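Local structure of uncharacterized protein (Bacteroides caccae, 4L7A) at residues N167-K177 with L184-P195. The protein is of unknown function but is probably a zinc-dependent metallopeptidase. Residues are numbered along the deposited sequence; the frame is centred on the assembly and turned at random.
Sequences NYTPTGWQNRK and LGFVTPYAGSKP
Tyr168 lies with its ring between Pro195 and Phe186. Pro195 CD sits over the ring centre in a CH-pi contact, 3.8 Å from the centroid, while the Phe186 ring meets the opposite face near its rim, the two planes inclined at 51°. The Tyr168 hydroxyl reaches on to Asp198 in helix 195-208. Beside Tyr168 the backbones are tied by one nearly straight bond, Thr169 N to Gly192 O at 2.9 Å, and Gly192 CA sits over the centre of one Phe186 face, 3.4 Å above its plane. The Arg176 chain, bent at chi3 (-63°), brings its guanidinium to the same place: NH1 and NH2 both donate end-on to Asn167 O, at 3.0 and 3.1 Å, close to the guanidinium plane. Thr169 CG2 over one face and an in-plane water at NE further limit the group's rotation; that water also bonds Trp173 O and Pro189 O, bridging the two loops. At the partly exposed margin Tyr190 still turns a ring edge closely to the face of Trp173, with CD1 3.5 Å from Trp173 CZ2. The looser side is at Asn167 and Leu184, where ND2 comes no nearer than 4.3 Å to Leu184 CB and a water links it to Leu184 O. The contact joins two mostly irregular loops on either side of helix 178-181; the second, after the Schellman motif at Gly185 and the ST motif at Thr188, leads into helix 195-208 of this putative metallo-peptidase.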
loop_
_atom_site.group_PDB
_atom_site.type_symbol
_atom_site.label_atom_id
_atom_site.label_comp_id
_atom_site.label_asym_id
_atom_site.label_seq_id
_atom_site.Cartn_x
_atom_site.Cartn_y
_atom_site.Cartn_z
ATOM N N ASN A 167 -17.872 14.307 -13.681
ATOM C CA ASN A 167 -18.049 14.264 -12.232
ATOM C C ASN A 167 -16.773 14.377 -11.403
ATOM O O ASN A 167 -16.854 14.349 -10.177
ATOM C CB ASN A 167 -18.792 12.975 -11.869
ATOM C CG ASN A 167 -20.227 13.030 -12.278
ATOM O OD1 ASN A 167 -20.801 14.072 -12.254
ATOM N ND2 ASN A 167 -20.792 11.929 -12.694
ATOM N N TYR A 168 -15.622 14.526 -12.060
ATOM C CA TYR A 168 -14.368 14.684 -11.357
ATOM C C TYR A 168 -14.246 16.093 -10.761
ATOM O O TYR A 168 -14.745 17.033 -11.311
ATOM C CB TYR A 168 -13.190 14.411 -12.302
ATOM C CG TYR A 168 -13.007 12.928 -12.601
ATOM C CD1 TYR A 168 -12.497 12.075 -11.642
ATOM C CD2 TYR A 168 -13.407 12.382 -13.796
ATOM C CE1 TYR A 168 -12.330 10.734 -11.880
ATOM C CE2 TYR A 168 -13.261 10.983 -14.063
ATOM C CZ TYR A 168 -12.728 10.180 -13.082
ATOM O OH TYR A 168 -12.553 8.848 -13.283
ATOM N N THR A 169 -13.551 16.214 -9.644
ATOM C CA THR A 169 -13.236 17.537 -9.067
ATOM C C THR A 169 -11.741 17.581 -8.763
ATOM O O THR A 169 -11.330 17.262 -7.651
ATOM C CB THR A 169 -14.097 17.839 -7.822
ATOM O OG1 THR A 169 -13.939 16.802 -6.845
ATOM C CG2 THR A 169 -15.567 17.950 -8.222
ATOM N N PRO A 170 -10.909 17.903 -9.781
ATOM C CA PRO A 170 -9.446 17.832 -9.607
ATOM C C PRO A 170 -8.997 18.730 -8.457
ATOM O O PRO A 170 -8.135 18.365 -7.732
ATOM C CB PRO A 170 -8.860 18.312 -10.945
ATOM C CG PRO A 170 -10.013 18.310 -11.937
ATOM C CD PRO A 170 -11.316 18.237 -11.157
ATOM N N THR A 171 -9.624 19.874 -8.293
ATOM C CA THR A 171 -9.492 20.677 -7.091
ATOM C C THR A 171 -10.804 20.608 -6.321
ATOM O O THR A 171 -11.857 20.735 -6.926
ATOM C CB THR A 171 -9.190 22.153 -7.447
ATOM O OG1 THR A 171 -7.906 22.210 -8.083
ATOM C CG2 THR A 171 -9.125 23.008 -6.155
ATOM N N GLY A 172 -10.743 20.478 -5.004
ATOM C CA GLY A 172 -11.957 20.383 -4.178
ATOM C C GLY A 172 -12.511 18.990 -3.870
ATOM O O GLY A 172 -13.558 18.879 -3.213
ATOM N N TRP A 173 -11.807 17.938 -4.313
ATOM C CA TRP A 173 -12.242 16.546 -4.084
ATOM C C TRP A 173 -12.487 16.223 -2.633
ATOM O O TRP A 173 -13.369 15.421 -2.302
ATOM C CB TRP A 173 -11.233 15.540 -4.625
ATOM C CG TRP A 173 -9.836 15.674 -4.156
ATOM C CD1 TRP A 173 -8.815 16.340 -4.796
ATOM C CD2 TRP A 173 -9.276 15.096 -2.990
ATOM N NE1 TRP A 173 -7.658 16.203 -4.080
ATOM C CE2 TRP A 173 -7.916 15.456 -2.958
ATOM C CE3 TRP A 173 -9.783 14.286 -1.974
ATOM C CZ2 TRP A 173 -7.061 15.059 -1.939
ATOM C CZ3 TRP A 173 -8.943 13.926 -0.936
ATOM C CH2 TRP A 173 -7.591 14.313 -0.936
ATOM N N GLN A 174 -11.701 16.869 -1.771
ATOM C CA GLN A 174 -11.763 16.617 -0.342
ATOM C C GLN A 174 -13.036 17.170 0.327
ATOM O O GLN A 174 -13.296 16.846 1.459
ATOM C CB GLN A 174 -10.507 17.153 0.353
ATOM C CG GLN A 174 -10.385 18.678 0.471
ATOM C CD GLN A 174 -9.747 19.352 -0.735
ATOM O OE1 GLN A 174 -9.641 18.792 -1.842
ATOM N NE2 GLN A 174 -9.303 20.605 -0.519
ATOM N N ASN A 175 -13.830 17.960 -0.379
ATOM C CA ASN A 175 -15.086 18.499 0.176
ATOM C C ASN A 175 -16.315 17.658 -0.109
ATOM O O ASN A 175 -17.417 18.078 0.189
ATOM C CB ASN A 175 -15.318 19.918 -0.332
ATOM C CG ASN A 175 -14.143 20.832 -0.021
ATOM O OD1 ASN A 175 -13.650 21.555 -0.905
ATOM N ND2 ASN A 175 -13.651 20.772 1.218
ATOM N N ARG A 176 -16.126 16.467 -0.675
ATOM C CA ARG A 176 -17.215 15.544 -0.934
ATOM C C ARG A 176 -16.978 14.325 -0.118
ATOM O O ARG A 176 -15.897 13.750 -0.170
ATOM C CB ARG A 176 -17.268 15.168 -2.417
ATOM C CG ARG A 176 -17.586 16.347 -3.373
ATOM C CD ARG A 176 -17.900 15.876 -4.769
ATOM N NE ARG A 176 -16.789 15.207 -5.431
ATOM C CZ ARG A 176 -16.819 14.825 -6.710
ATOM N NH1 ARG A 176 -17.907 15.024 -7.431
ATOM N NH2 ARG A 176 -15.764 14.258 -7.274
ATOM N N LYS A 177 -17.987 13.890 0.621
ATOM C CA LYS A 177 -17.863 12.696 1.449
ATOM C C LYS A 177 -18.239 11.455 0.656
ATOM O O LYS A 177 -18.759 11.563 -0.447
ATOM C CB LYS A 177 -18.779 12.803 2.680
ATOM C CG LYS A 177 -18.409 13.896 3.653
ATOM C CD LYS A 177 -19.065 13.584 5.010
ATOM C CE LYS A 177 -18.143 13.804 6.161
ATOM N NZ LYS A 177 -18.566 15.067 6.804
ATOM N N LEU A 184 -21.839 8.398 -7.610
ATOM C CA LEU A 184 -21.243 8.821 -8.884
ATOM C C LEU A 184 -20.206 7.814 -9.385
ATOM O O LEU A 184 -19.577 8.038 -10.413
ATOM C CB LEU A 184 -20.556 10.202 -8.749
ATOM C CG LEU A 184 -21.352 11.284 -8.050
ATOM C CD1 LEU A 184 -20.474 12.508 -7.845
ATOM C CD2 LEU A 184 -22.627 11.676 -8.796
ATOM N N GLY A 185 -20.022 6.706 -8.680
ATOM C CA GLY A 185 -19.094 5.676 -9.120
ATOM C C GLY A 185 -17.672 5.852 -8.612
ATOM O O GLY A 185 -16.727 5.366 -9.209
ATOM N N PHE A 186 -17.506 6.584 -7.519
ATOM C CA PHE A 186 -16.178 6.791 -6.920
ATOM C C PHE A 186 -16.096 6.016 -5.622
ATOM O O PHE A 186 -16.969 6.194 -4.730
ATOM C CB PHE A 186 -15.954 8.283 -6.630
ATOM C CG PHE A 186 -15.919 9.147 -7.879
ATOM C CD1 PHE A 186 -15.112 8.794 -8.963
ATOM C CD2 PHE A 186 -16.689 10.272 -7.979
ATOM C CE1 PHE A 186 -15.080 9.556 -10.093
ATOM C CE2 PHE A 186 -16.656 11.038 -9.122
ATOM C CZ PHE A 186 -15.883 10.669 -10.184
ATOM N N VAL A 187 -15.068 5.166 -5.502
ATOM C CA VAL A 187 -14.888 4.361 -4.309
ATOM C C VAL A 187 -14.441 5.121 -3.064
ATOM O O VAL A 187 -14.627 4.633 -1.963
ATOM C CB VAL A 187 -13.952 3.140 -4.530
ATOM C CG1 VAL A 187 -14.621 2.112 -5.465
ATOM C CG2 VAL A 187 -12.551 3.545 -5.078
ATOM N N THR A 188 -13.857 6.298 -3.239
ATOM C CA THR A 188 -13.446 7.178 -2.162
ATOM C C THR A 188 -13.538 8.602 -2.669
ATOM O O THR A 188 -13.587 8.836 -3.870
ATOM C CB THR A 188 -11.940 6.964 -1.785
ATOM O OG1 THR A 188 -11.091 7.186 -2.922
ATOM C CG2 THR A 188 -11.707 5.625 -1.245
ATOM N N PRO A 189 -13.507 9.579 -1.779
ATOM C CA PRO A 189 -13.444 10.985 -2.248
ATOM C C PRO A 189 -12.283 11.249 -3.160
ATOM O O PRO A 189 -12.448 11.903 -4.193
ATOM C CB PRO A 189 -13.259 11.767 -0.949
ATOM C CG PRO A 189 -14.040 10.945 0.054
ATOM C CD PRO A 189 -13.749 9.493 -0.333
ATOM N N TYR A 190 -11.103 10.729 -2.810
ATOM C CA TYR A 190 -9.897 10.913 -3.633
ATOM C C TYR A 190 -9.989 10.324 -5.037
ATOM O O TYR A 190 -9.441 10.879 -5.991
ATOM C CB TYR A 190 -8.687 10.311 -2.898
ATOM C CG TYR A 190 -7.374 10.700 -3.467
ATOM C CD1 TYR A 190 -7.063 12.012 -3.697
ATOM C CD2 TYR A 190 -6.401 9.782 -3.672
ATOM C CE1 TYR A 190 -5.830 12.372 -4.191
ATOM C CE2 TYR A 190 -5.152 10.148 -4.187
ATOM C CZ TYR A 190 -4.879 11.403 -4.415
ATOM O OH TYR A 190 -3.629 11.756 -4.893
ATOM N N ALA A 191 -10.713 9.232 -5.178
ATOM C CA ALA A 191 -10.986 8.646 -6.506
ATOM C C ALA A 191 -11.784 9.576 -7.396
ATOM O O ALA A 191 -11.629 9.557 -8.626
ATOM C CB ALA A 191 -11.697 7.342 -6.381
ATOM N N GLY A 192 -12.572 10.439 -6.787
ATOM C CA GLY A 192 -13.296 11.477 -7.510
ATOM C C GLY A 192 -12.447 12.712 -7.931
ATOM O O GLY A 192 -13.011 13.724 -8.345
ATOM N N SER A 193 -11.117 12.671 -7.813
ATOM C CA SER A 193 -10.322 13.847 -8.183
ATOM C C SER A 193 -9.991 13.866 -9.702
ATOM O O SER A 193 -10.293 14.824 -10.423
ATOM C CB SER A 193 -9.022 13.883 -7.351
ATOM O OG SER A 193 -8.308 12.652 -7.417
ATOM N N LYS A 194 -9.370 12.784 -10.169
ATOM C CA LYS A 194 -8.843 12.705 -11.504
ATOM C C LYS A 194 -8.868 11.218 -11.924
ATOM O O LYS A 194 -8.627 10.331 -11.084
ATOM C CB LYS A 194 -7.405 13.254 -11.362
ATOM C CG LYS A 194 -6.787 13.953 -12.477
ATOM C CD LYS A 194 -5.732 15.011 -12.030
ATOM C CE LYS A 194 -4.521 14.543 -11.187
ATOM N NZ LYS A 194 -3.507 13.543 -11.786
ATOM N N PRO A 195 -9.120 10.920 -13.216
ATOM C CA PRO A 195 -9.132 9.513 -13.622
ATOM C C PRO A 195 -7.911 8.717 -13.200
ATOM O O PRO A 195 -8.052 7.555 -12.837
ATOM C CB PRO A 195 -9.206 9.577 -15.174
ATOM C CG PRO A 195 -9.739 10.889 -15.473
ATOM C CD PRO A 195 -9.381 11.814 -14.362
HETATM O O HOH W 1 -19.556 9.151 -12.830
HETATM O O HOH W 2 -14.434 13.996 -4.335
#